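Local coordinates for IPT/TIG domain-containing protein BACOVA_02650 (Bacteroides ovatus, PDB 5E7G) that binds xyloglucan at the bacterial cell surface, probably before the polysaccharide is transported into the periplasm for degradation, at residues V285-D290 with D449-V454; D290-H295 with N338-N343. All coordinates share one frame; numbering follows the deposited sequence.

Contact 1: V285-D290 with D449-V454. With CA (calcium ion), chain C.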
ATOM      1  N   VAL A 285       4.376 -25.431  16.185  1.00 38.26           N
ATOM      2  CA  VAL A 285       5.109 -25.236  17.429  1.00 38.30           C
ATOM      3  C   VAL A 285       5.993 -26.442  17.696  1.00 34.02           C
ATOM      4  O   VAL A 285       5.568 -27.573  17.483  1.00 37.26           O
ATOM      5  CB  VAL A 285       4.140 -25.013  18.622  1.00 39.99           C
ATOM      6  CG1 VAL A 285       4.900 -24.898  19.940  1.00 36.00           C
ATOM      7  CG2 VAL A 285       3.288 -23.774  18.383  1.00 39.59           C
ATOM      8  N   ILE A 286       7.209 -26.194  18.179  1.00 36.25           N
ATOM      9  CA  ILE A 286       8.165 -27.264  18.474  1.00 41.32           C
ATOM     10  C   ILE A 286       8.594 -27.273  19.945  1.00 43.19           C
ATOM     11  O   ILE A 286       9.122 -28.275  20.430  1.00 43.55           O
ATOM     12  CB  ILE A 286       9.428 -27.155  17.578  1.00 44.45           C
ATOM     13  CG1 ILE A 286      10.188 -25.853  17.862  1.00 33.39           C
ATOM     14  CG2 ILE A 286       9.035 -27.232  16.103  1.00 34.25           C
ATOM     15  CD1 ILE A 286      11.529 -25.769  17.174  1.00 43.07           C
ATOM     16  N   LEU A 287       8.369 -26.166  20.650  1.00 42.23           N
ATOM     17  CA  LEU A 287       8.683 -26.088  22.077  1.00 31.53           C
ATOM     18  C   LEU A 287       7.897 -24.945  22.756  1.00 47.85           C
ATOM     19  O   LEU A 287       8.030 -23.776  22.381  1.00 40.15           O
ATOM     20  CB  LEU A 287      10.189 -25.904  22.277  1.00 35.33           C
ATOM     21  CG  LEU A 287      10.717 -25.891  23.716  1.00 34.58           C
ATOM     22  CD1 LEU A 287      10.439 -27.208  24.410  1.00 38.16           C
ATOM     23  CD2 LEU A 287      12.200 -25.577  23.767  1.00 31.53           C
ATOM     24  N   ASN A 288       7.074 -25.288  23.744  1.00 40.99           N
ATOM     25  CA  ASN A 288       6.279 -24.288  24.460  1.00 46.67           C
ATOM     26  C   ASN A 288       6.275 -24.524  25.967  1.00 41.55           C
ATOM     27  O   ASN A 288       5.649 -23.776  26.711  1.00 57.44           O
ATOM     28  CB  ASN A 288       4.850 -24.265  23.921  1.00 44.37           C
ATOM     29  CG  ASN A 288       4.106 -25.574  24.150  1.00 52.81           C
ATOM     30  OD1 ASN A 288       4.570 -26.460  24.869  1.00 44.64           O
ATOM     31  ND2 ASN A 288       2.930 -25.692  23.543  1.00 41.81           N
ATOM     32  N   TYR A 289       6.978 -25.566  26.404  1.00 58.16           N
ATOM     33  CA  TYR A 289       7.091 -25.896  27.825  1.00 44.26           C
ATOM     34  C   TYR A 289       5.727 -26.208  28.445  1.00 45.68           C
ATOM     35  O   TYR A 289       5.568 -26.176  29.664  1.00 38.65           O
ATOM     36  CB  TYR A 289       7.780 -24.753  28.583  1.00 41.26           C
ATOM     37  CG  TYR A 289       9.011 -24.234  27.881  1.00 47.07           C
ATOM     38  CD1 TYR A 289      10.178 -24.981  27.841  1.00 45.02           C
ATOM     39  CD2 TYR A 289       9.006 -22.998  27.248  1.00 48.72           C
ATOM     40  CE1 TYR A 289      11.306 -24.509  27.193  1.00 49.31           C
ATOM     41  CE2 TYR A 289      10.128 -22.520  26.600  1.00 42.39           C
ATOM     42  CZ  TYR A 289      11.273 -23.276  26.574  1.00 42.13           C
ATOM     43  OH  TYR A 289      12.383 -22.788  25.922  1.00 48.56           O
ATOM     44  N   ASP A 290       4.757 -26.538  27.596  1.00 45.92           N
ATOM     45  CA  ASP A 290       3.403 -26.848  28.030  1.00 45.77           C
ATOM     46  C   ASP A 290       2.897 -28.120  27.351  1.00 43.73           C
ATOM     47  O   ASP A 290       1.717 -28.224  27.025  1.00 46.33           O
ATOM     48  CB  ASP A 290       2.459 -25.673  27.721  1.00 47.81           C
ATOM     49  CG  ASP A 290       2.852 -24.404  28.448  1.00 41.87           C
ATOM     50  OD1 ASP A 290       3.003 -24.473  29.681  1.00 45.07           O
ATOM     51  OD2 ASP A 290       3.024 -23.349  27.789  1.00 54.37           O
ATOM     52  N   ASP A 449       9.270 -18.215  24.643  1.00 34.50           N
ATOM     53  CA  ASP A 449       8.165 -19.164  24.550  1.00 39.62           C
ATOM     54  C   ASP A 449       7.766 -19.405  23.096  1.00 31.81           C
ATOM     55  O   ASP A 449       8.046 -18.590  22.222  1.00 37.47           O
ATOM     56  CB  ASP A 449       6.957 -18.643  25.356  1.00 32.12           C
ATOM     57  CG  ASP A 449       6.063 -19.759  25.905  1.00 52.50           C
ATOM     58  OD1 ASP A 449       6.131 -20.903  25.412  1.00 54.32           O
ATOM     59  OD2 ASP A 449       5.264 -19.483  26.837  1.00 55.36           O
ATOM     60  N   ASN A 450       7.096 -20.526  22.858  1.00 40.17           N
ATOM     61  CA  ASN A 450       6.458 -20.818  21.574  1.00 31.63           C
ATOM     62  C   ASN A 450       7.419 -20.844  20.375  1.00 45.81           C
ATOM     63  O   ASN A 450       7.151 -20.247  19.324  1.00 38.60           O
ATOM     64  CB  ASN A 450       5.331 -19.814  21.319  1.00 33.84           C
ATOM     65  CG  ASN A 450       4.175 -19.982  22.300  1.00 54.53           C
ATOM     66  OD1 ASN A 450       3.898 -21.093  22.755  1.00 58.69           O
ATOM     67  ND2 ASN A 450       3.498 -18.883  22.632  1.00 42.44           N
ATOM     68  N   PHE A 451       8.528 -21.557  20.531  1.00 35.77           N
ATOM     69  CA  PHE A 451       9.411 -21.798  19.406  1.00 37.09           C
ATOM     70  C   PHE A 451       8.610 -22.532  18.343  1.00 37.34           C
ATOM     71  O   PHE A 451       7.903 -23.496  18.637  1.00 32.27           O
ATOM     72  CB  PHE A 451      10.638 -22.604  19.826  1.00 35.16           C
ATOM     73  CG  PHE A 451      11.562 -21.863  20.747  1.00 35.02           C
ATOM     74  CD1 PHE A 451      12.603 -21.118  20.236  1.00 31.53           C
ATOM     75  CD2 PHE A 451      11.383 -21.909  22.123  1.00 32.76           C
ATOM     76  CE1 PHE A 451      13.461 -20.436  21.068  1.00 31.53           C
ATOM     77  CE2 PHE A 451      12.241 -21.231  22.971  1.00 38.71           C
ATOM     78  CZ  PHE A 451      13.290 -20.488  22.436  1.00 38.78           C
ATOM     79  N   ARG A 452       8.703 -22.044  17.114  1.00 32.44           N
ATOM     80  CA  ARG A 452       7.924 -22.581  16.015  1.00 37.92           C
ATOM     81  C   ARG A 452       8.686 -22.422  14.701  1.00 36.31           C
ATOM     82  O   ARG A 452       9.473 -21.488  14.544  1.00 34.59           O
ATOM     83  CB  ARG A 452       6.560 -21.887  15.948  1.00 31.53           C
ATOM     84  CG  ARG A 452       6.635 -20.363  15.880  1.00 37.91           C
ATOM     85  CD  ARG A 452       5.335 -19.715  16.376  1.00 38.97           C
ATOM     86  NE  ARG A 452       5.303 -18.268  16.162  1.00 35.05           N
ATOM     87  CZ  ARG A 452       5.653 -17.351  17.060  1.00 36.46           C
ATOM     88  NH1 ARG A 452       6.071 -17.706  18.268  1.00 43.52           N
ATOM     89  NH2 ARG A 452       5.578 -16.064  16.749  1.00 39.73           N
ATOM     90  N   ILE A 453       8.456 -23.352  13.776  1.00 31.53           N
ATOM     91  CA  ILE A 453       9.065 -23.311  12.447  1.00 33.20           C
ATOM     92  C   ILE A 453       7.965 -23.195  11.402  1.00 31.75           C
ATOM     93  O   ILE A 453       7.070 -24.037  11.328  1.00 31.53           O
ATOM     94  CB  ILE A 453       9.947 -24.566  12.163  1.00 36.85           C
ATOM     95  CG1 ILE A 453      11.172 -24.569  13.084  1.00 40.96           C
ATOM     96  CG2 ILE A 453      10.405 -24.609  10.691  1.00 33.58           C
ATOM     97  CD1 ILE A 453      11.988 -25.855  13.032  1.00 42.94           C
ATOM     98  N   VAL A 454       8.050 -22.145  10.594  1.00 34.55           N
ATOM     99  CA  VAL A 454       7.030 -21.849   9.602  1.00 31.96           C
ATOM    100  C   VAL A 454       7.675 -21.465   8.289  1.00 38.83           C
ATOM    101  O   VAL A 454       8.861 -21.150   8.230  1.00 38.47           O
ATOM    102  CB  VAL A 454       6.096 -20.687  10.050  1.00 40.07           C
ATOM    103  CG1 VAL A 454       5.360 -21.047  11.340  1.00 41.36           C
ATOM    104  CG2 VAL A 454       6.883 -19.388  10.224  1.00 41.56           C
TER
HETATM  105 CA    CA C 510       4.486 -21.698  26.941  1.00 90.72          CA
HETATM  106  O   HOH W   1       1.796 -23.448  21.889  1.00 47.05           O
HETATM  107  O   HOH W   2       3.036 -21.702  25.055  1.00 41.34           O
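The backbone O of Phe451 is gripped by two successive amides of 285-290: Ile286 N gives it a nearly straight bond of 2.8 Å (178° at the hydrogen), and Leu287 N adds a weak one. Two donors from neighbouring residues on one acceptor mark a classic beta bulge, and the antiparallel register slips by one residue between the pairs Val285–Arg452 and Leu287–Phe451. In return Phe451 N bonds weakly to Leu287 O, which also sits in the plane of the Phe451 ring at its edge. On that face of the sheet Leu287 and Phe451 run side by side, CD2 to CD2 at 4.1 Å, and the phenol oxygen Tyr289 OH comes to 3.3 Å from Phe451 CE2.

Past the bulge the two segments come together at a calcium ion. Asp449 OD1 and OD2, Asn288 O and Asp290 OD2 each lie 2.4 Å from the ion; a water and the backbone O atoms of Asn315 and Thr317 bring the count to seven coordinating oxygens. The metal lets Asn288 O and Asp449 OD1, two acceptors, sit 3.2 Å apart. Asn288 CG lies between its backbone N and carbonyl carbon (chi1 64°), which brings OD1 to Asp290 N at 2.7 Å in an Asx turn. Asn450 OD1 accepts from the calcium-bound water, and a second water bridges it to Asn288 ND2. Arg452 turns away to a salt bridge with Glu361.

Contact 2: D290-H295 with N338-N343; sequences DGIGSH and NAQWVN. With CA (calcium ion), chain C.
Two backbone bonds join Ser294 and Asn338 as an antiparallel hydrogen-bonded pair. Asn338 N reaches Ser294 O at 2.7 Å, nearly along the C=O axis, and Ser294 N returns to Asn338 O at 2.8 Å, lying in that carbonyl's plane. Here strand 294-297, at the edge of the five-stranded sheet, meets the last residue of strand 329-338. That sheet carries Trp297, Tyr330, Trp331, Gln374 and Tyr433 of the glycan pocket; the Asn338 side chain lies about 9 Å from a bound glucose, near the glycan but not among the pocket residues.

Next to the pair, Gly293, at positive phi (74°) and with no side chain, lies with its CA 3.1 Å from Asn338 O. The Asn338 side chain passes Ser294 O with CB at 3.9 Å; its OD1 bonds to Thr428 OG1, just before strand 429-436, the next strand of the sheet.

Farther out, Gln340 CB stands 4.1 Å from Gly293 N, and from there the extended chain (chi1 180°, chi2 177°) carries OE1 to 3.9 Å from Ile292 CD1, the two side chains crossing at about a right angle.

Between the two segments the hydrogen bonds are all backbone to backbone, and the side chains add little more than Gln340 lying against Ile292, so this surface contact depends on main-chain geometry more than on side-chain chemistry.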
ATOM      1  N   ASP A 290       4.757 -26.538  27.596  1.00 45.92           N
ATOM      2  CA  ASP A 290       3.403 -26.848  28.030  1.00 45.77           C
ATOM      3  C   ASP A 290       2.897 -28.120  27.351  1.00 43.73           C
ATOM      4  O   ASP A 290       1.717 -28.224  27.025  1.00 46.33           O
ATOM      5  CB  ASP A 290       2.459 -25.673  27.721  1.00 47.81           C
ATOM      6  CG  ASP A 290       2.852 -24.404  28.448  1.00 41.87           C
ATOM      7  OD1 ASP A 290       3.003 -24.473  29.681  1.00 45.07           O
ATOM      8  OD2 ASP A 290       3.024 -23.349  27.789  1.00 54.37           O
ATOM      9  N   GLY A 291       3.790 -29.079  27.119  1.00 55.77           N
ATOM     10  CA  GLY A 291       3.399 -30.348  26.519  1.00 50.18           C
ATOM     11  C   GLY A 291       3.957 -30.595  25.129  1.00 48.07           C
ATOM     12  O   GLY A 291       4.018 -31.741  24.689  1.00 48.89           O
ATOM     13  N   ILE A 292       4.315 -29.525  24.424  1.00 47.22           N
ATOM     14  CA  ILE A 292       5.050 -29.639  23.165  1.00 45.86           C
ATOM     15  C   ILE A 292       6.536 -29.510  23.437  1.00 47.27           C
ATOM     16  O   ILE A 292       7.008 -28.428  23.788  1.00 45.31           O
ATOM     17  CB  ILE A 292       4.651 -28.563  22.146  1.00 46.20           C
ATOM     18  CG1 ILE A 292       3.133 -28.529  21.952  1.00 37.37           C
ATOM     19  CG2 ILE A 292       5.346 -28.814  20.826  1.00 40.67           C
ATOM     20  CD1 ILE A 292       2.535 -29.831  21.513  1.00 51.39           C
ATOM     21  N   GLY A 293       7.269 -30.602  23.260  1.00 47.36           N
ATOM     22  CA  GLY A 293       8.686 -30.627  23.571  1.00 39.06           C
ATOM     23  C   GLY A 293       8.907 -30.658  25.070  1.00 48.75           C
ATOM     24  O   GLY A 293       7.953 -30.804  25.835  1.00 42.37           O
ATOM     25  N   SER A 294      10.162 -30.524  25.498  1.00 50.66           N
ATOM     26  CA  SER A 294      10.473 -30.568  26.924  1.00 48.27           C
ATOM     27  C   SER A 294      11.899 -30.146  27.267  1.00 48.54           C
ATOM     28  O   SER A 294      12.850 -30.470  26.557  1.00 52.68           O
ATOM     29  CB  SER A 294      10.237 -31.976  27.458  1.00 53.79           C
ATOM     30  OG  SER A 294      10.715 -32.075  28.786  1.00 72.36           O
ATOM     31  N   HIS A 295      12.036 -29.423  28.372  1.00 44.27           N
ATOM     32  CA  HIS A 295      13.341 -29.082  28.921  1.00 41.87           C
ATOM     33  C   HIS A 295      13.976 -30.328  29.539  1.00 57.62           C
ATOM     34  O   HIS A 295      13.284 -31.136  30.155  1.00 59.79           O
ATOM     35  CB  HIS A 295      13.200 -27.969  29.956  1.00 45.09           C
ATOM     36  CG  HIS A 295      14.433 -27.716  30.772  1.00 53.55           C
ATOM     37  ND1 HIS A 295      15.405 -26.813  30.394  1.00 46.20           N
ATOM     38  CD2 HIS A 295      14.837 -28.225  31.961  1.00 50.61           C
ATOM     39  CE1 HIS A 295      16.357 -26.785  31.310  1.00 44.48           C
ATOM     40  NE2 HIS A 295      16.037 -27.634  32.271  1.00 49.32           N
ATOM     41  N   ASN A 338      14.389 -30.932  24.441  1.00 48.88           N
ATOM     42  CA  ASN A 338      13.964 -31.781  23.339  1.00 41.97           C
ATOM     43  C   ASN A 338      12.784 -31.162  22.618  1.00 48.14           C
ATOM     44  O   ASN A 338      11.715 -30.971  23.202  1.00 47.88           O
ATOM     45  CB  ASN A 338      13.587 -33.174  23.837  1.00 44.11           C
ATOM     46  CG  ASN A 338      14.789 -34.086  23.959  1.00 55.65           C
ATOM     47  OD1 ASN A 338      15.595 -34.193  23.030  1.00 58.86           O
ATOM     48  ND2 ASN A 338      14.928 -34.733  25.110  1.00 49.75           N
ATOM     49  N   ALA A 339      12.983 -30.846  21.346  1.00 41.45           N
ATOM     50  CA  ALA A 339      11.925 -30.284  20.524  1.00 39.97           C
ATOM     51  C   ALA A 339      11.051 -31.392  19.978  1.00 41.94           C
ATOM     52  O   ALA A 339      11.412 -32.571  20.019  1.00 45.47           O
ATOM     53  CB  ALA A 339      12.507 -29.460  19.378  1.00 41.44           C
ATOM     54  N   GLN A 340       9.894 -31.000  19.469  1.00 37.76           N
ATOM     55  CA  GLN A 340       9.024 -31.891  18.736  1.00 41.46           C
ATOM     56  C   GLN A 340       8.875 -31.281  17.358  1.00 43.54           C
ATOM     57  O   GLN A 340       8.087 -30.358  17.172  1.00 47.60           O
ATOM     58  CB  GLN A 340       7.672 -32.051  19.435  1.00 41.44           C
ATOM     59  CG  GLN A 340       6.715 -32.969  18.706  1.00 45.65           C
ATOM     60  CD  GLN A 340       5.405 -33.168  19.447  1.00 53.98           C
ATOM     61  OE1 GLN A 340       4.448 -32.425  19.238  1.00 54.53           O
ATOM     62  NE2 GLN A 340       5.356 -34.183  20.307  1.00 55.71           N
ATOM     63  N   TRP A 341       9.667 -31.762  16.402  1.00 42.02           N
ATOM     64  CA  TRP A 341       9.729 -31.128  15.097  1.00 37.28           C
ATOM     65  C   TRP A 341       8.365 -31.173  14.420  1.00 35.58           C
ATOM     66  O   TRP A 341       7.528 -32.016  14.733  1.00 36.46           O
ATOM     67  CB  TRP A 341      10.792 -31.794  14.211  1.00 38.12           C
ATOM     68  CG  TRP A 341      12.167 -31.867  14.848  1.00 43.54           C
ATOM     69  CD1 TRP A 341      12.915 -32.992  15.053  1.00 37.94           C
ATOM     70  CD2 TRP A 341      12.943 -30.771  15.363  1.00 47.69           C
ATOM     71  NE1 TRP A 341      14.102 -32.668  15.664  1.00 41.78           N
ATOM     72  CE2 TRP A 341      14.147 -31.313  15.864  1.00 38.80           C
ATOM     73  CE3 TRP A 341      12.740 -29.389  15.450  1.00 41.30           C
ATOM     74  CZ2 TRP A 341      15.141 -30.517  16.437  1.00 43.21           C
ATOM     75  CZ3 TRP A 341      13.725 -28.603  16.019  1.00 31.53           C
ATOM     76  CH2 TRP A 341      14.907 -29.165  16.508  1.00 44.96           C
ATOM     77  N   VAL A 342       8.153 -30.243  13.501  1.00 37.36           N
ATOM     78  CA  VAL A 342       6.914 -30.149  12.752  1.00 31.53           C
ATOM     79  C   VAL A 342       6.751 -31.352  11.836  1.00 45.32           C
ATOM     80  O   VAL A 342       7.670 -31.703  11.094  1.00 47.47           O
ATOM     81  CB  VAL A 342       6.885 -28.845  11.921  1.00 39.76           C
ATOM     82  CG1 VAL A 342       5.595 -28.742  11.106  1.00 43.93           C
ATOM     83  CG2 VAL A 342       7.044 -27.621  12.841  1.00 43.18           C
ATOM     84  N   ASN A 343       5.574 -31.973  11.883  1.00 47.62           N
ATOM     85  CA  ASN A 343       5.251 -33.098  11.001  1.00 43.26           C
ATOM     86  C   ASN A 343       5.408 -32.771   9.524  1.00 49.54           C
ATOM     87  O   ASN A 343       5.211 -31.623   9.109  1.00 41.09           O
ATOM     88  CB  ASN A 343       3.821 -33.569  11.254  1.00 41.85           C
ATOM     89  CG  ASN A 343       3.664 -34.200  12.609  1.00 66.69           C
ATOM     90  OD1 ASN A 343       4.560 -34.907  13.070  1.00 72.78           O
ATOM     91  ND2 ASN A 343       2.541 -33.937  13.270  1.00 61.46           N
TER
HETATM   92 CA    CA C 510       4.486 -21.698  26.941  1.00 90.72          CA
HETATM   93  O   HOH W   2       3.036 -21.702  25.055  1.00 41.34           O

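From the N terminus, the chain passes the three IPT/TIG regions before reaching 285-290 in the xyloglucan-binding domain. Contact 1 closes the large loop back to strand 442-455, near the C terminus. Contact 2, joining 290-295 to 338-343, closes a shorter loop nested inside it. Asp290 lies in the first segment of both; from the calcium site the chain turns through 291-293 into strand 294-297. Contact 1 lies in the seven-stranded sheet and contact 2 at the edge of the five-stranded one. The two meet where Gln340 N probably bonds to Ile286 O, at 3.0 Å, and where Leu287 CD1 packs on Ser294 N and Ile292 O, tying the two sheets together.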